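Local coordinates for dihydropyrimidinase (Brevibacillus agri, PDB 3SFW), which probably catalyses the zinc-dependent hydrolytic ring opening of dihydropyrimidines, at residues I55-H60 and K374-F379. Sequence-based numbering, arbitrary orientation.
Sequences IDPHTH and KLFGMF. With ZN (zinc ion), chain F.
Pro57 and Phe376 make the closer of the two apolar touches joining strand 49-59 to the C-terminal part of helix 361-376 and the turn after it. Pro57 CB lies 3.5 Å from Phe376 CE2 and 3.9 Å from Phe376 CD2, an oblique approach centred on one side of the ring; Tyr236 meets the same ring edge-to-face. The second touch is longer at its closest point: the methyl Ile55 CG2 is 3.8 Å from Met378 CE, and the two side chains run past each other in opposite directions. A bend at the thioether (chi3 76°) turns that methyl out of line with the rest of the methionine chain, which also packs on Ser88 and Val90. No hydrogen bond crosses, and only 154 Å² is buried in all, yet all four touching residues are buried.

Gly377, with its positive phi of 74°, is the first residue to leave helical angles, in a Schellman motif; Phe376 and Met378, before and after it, both direct their CB toward the strand. That strand belongs to the TIM-barrel-like amidohydrolase fold and, with the residue after it, carries the HxH metal motif: His58 NE2 and His60 NE2 each bind zinc at 2.1 Å, with Asp315 and the carboxylated Lys150 completing the site. Two residues before the first ligand, Asp56 OD1 accepts from His58 N at 3.0 Å, an Asx turn in which the donor stands 41° out of the carboxylate plane. Glu262 bonds the other ring nitrogen, His58 ND1, so both nitrogens are held and ring rotation is restricted.

In contrast to the buried apolar pairs, the side beyond Met378 is partly exposed: there Phe379 receives Lys374 CE over its ring centre, 3.6 Å above the plane, while Lys374 packs on Ala13 of the second subunit and Phe379 on its Ser14.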
# COMPACT_ATOMS: atom_id res chain seq x y z
N ILE A 55 19.62 -26.72 7.09
CA ILE A 55 19.99 -26.10 8.37
C ILE A 55 18.70 -25.55 8.92
O ILE A 55 18.02 -24.78 8.24
CB ILE A 55 20.98 -24.93 8.17
CG1 ILE A 55 22.26 -25.44 7.48
CG2 ILE A 55 21.30 -24.24 9.54
CD1 ILE A 55 23.21 -24.30 7.08
N ASP A 56 18.26 -26.09 10.06
CA ASP A 56 17.00 -25.68 10.65
C ASP A 56 17.25 -24.65 11.73
O ASP A 56 17.83 -24.98 12.75
CB ASP A 56 16.31 -26.90 11.30
CG ASP A 56 14.87 -26.60 11.74
OD1 ASP A 56 14.47 -25.43 11.87
OD2 ASP A 56 14.11 -27.57 11.97
N PRO A 57 16.92 -23.38 11.46
CA PRO A 57 17.26 -22.34 12.42
C PRO A 57 16.25 -22.23 13.57
O PRO A 57 16.26 -21.22 14.29
CB PRO A 57 17.15 -21.05 11.60
CG PRO A 57 16.06 -21.37 10.54
CD PRO A 57 16.38 -22.84 10.20
N HIS A 58 15.32 -23.18 13.67
CA HIS A 58 14.22 -22.97 14.61
C HIS A 58 13.83 -24.25 15.35
O HIS A 58 12.89 -24.95 14.96
CB HIS A 58 13.02 -22.32 13.90
CG HIS A 58 12.00 -21.75 14.84
ND1 HIS A 58 11.21 -20.67 14.50
CD2 HIS A 58 11.69 -22.04 16.13
CE1 HIS A 58 10.44 -20.34 15.53
NE2 HIS A 58 10.73 -21.16 16.53
N THR A 59 14.61 -24.59 16.39
CA THR A 59 14.31 -25.84 17.15
C THR A 59 14.24 -25.57 18.65
O THR A 59 14.79 -24.58 19.13
CB THR A 59 15.34 -26.96 16.87
OG1 THR A 59 16.64 -26.59 17.37
CG2 THR A 59 15.50 -27.16 15.31
N HIS A 60 13.51 -26.43 19.36
CA HIS A 60 13.33 -26.33 20.80
C HIS A 60 13.51 -27.73 21.42
O HIS A 60 12.52 -28.36 21.86
CB HIS A 60 11.92 -25.80 21.13
CG HIS A 60 11.66 -24.43 20.57
ND1 HIS A 60 12.16 -23.29 21.16
CD2 HIS A 60 10.99 -24.03 19.47
CE1 HIS A 60 11.76 -22.23 20.48
NE2 HIS A 60 11.06 -22.66 19.43
N LYS A 374 23.69 -18.04 5.86
CA LYS A 374 24.12 -16.67 5.66
C LYS A 374 23.53 -15.70 6.74
O LYS A 374 24.25 -14.90 7.36
CB LYS A 374 23.73 -16.24 4.25
CG LYS A 374 24.66 -16.87 3.19
CD LYS A 374 24.12 -16.65 1.80
CE LYS A 374 25.20 -17.09 0.76
NZ LYS A 374 24.63 -16.70 -0.55
N LEU A 375 22.25 -15.85 7.04
CA LEU A 375 21.60 -14.95 8.00
C LEU A 375 22.09 -15.26 9.42
O LEU A 375 22.04 -14.40 10.27
CB LEU A 375 20.07 -15.11 7.96
CG LEU A 375 19.47 -14.44 6.72
CD1 LEU A 375 17.94 -14.78 6.55
CD2 LEU A 375 19.70 -12.92 6.81
N PHE A 376 22.48 -16.52 9.66
CA PHE A 376 22.87 -16.95 11.02
C PHE A 376 24.38 -17.16 11.19
O PHE A 376 24.84 -17.64 12.22
CB PHE A 376 22.07 -18.20 11.41
CG PHE A 376 20.62 -17.86 11.69
CD1 PHE A 376 20.31 -17.12 12.83
CD2 PHE A 376 19.62 -18.11 10.75
CE1 PHE A 376 18.98 -16.70 13.07
CE2 PHE A 376 18.28 -17.76 11.01
CZ PHE A 376 17.97 -16.97 12.12
N GLY A 377 25.16 -16.67 10.24
CA GLY A 377 26.64 -16.54 10.48
C GLY A 377 27.37 -17.87 10.45
O GLY A 377 28.35 -18.09 11.19
N MET A 378 26.89 -18.78 9.60
CA MET A 378 27.46 -20.15 9.51
C MET A 378 27.98 -20.37 8.10
O MET A 378 28.33 -21.47 7.77
CB MET A 378 26.35 -21.23 9.78
CG MET A 378 25.76 -21.16 11.23
SD MET A 378 24.10 -21.95 11.38
CE MET A 378 24.59 -23.65 11.35
N PHE A 379 28.03 -19.33 7.26
CA PHE A 379 28.38 -19.52 5.84
C PHE A 379 29.81 -18.99 5.67
O PHE A 379 30.14 -17.94 6.22
CB PHE A 379 27.43 -18.69 4.96
CG PHE A 379 27.60 -18.97 3.48
CD1 PHE A 379 28.36 -18.12 2.68
CD2 PHE A 379 27.01 -20.10 2.91
CE1 PHE A 379 28.55 -18.42 1.30
CE2 PHE A 379 27.22 -20.40 1.59
CZ PHE A 379 27.96 -19.55 0.78
ZN ZN F . 9.71 -21.39 18.41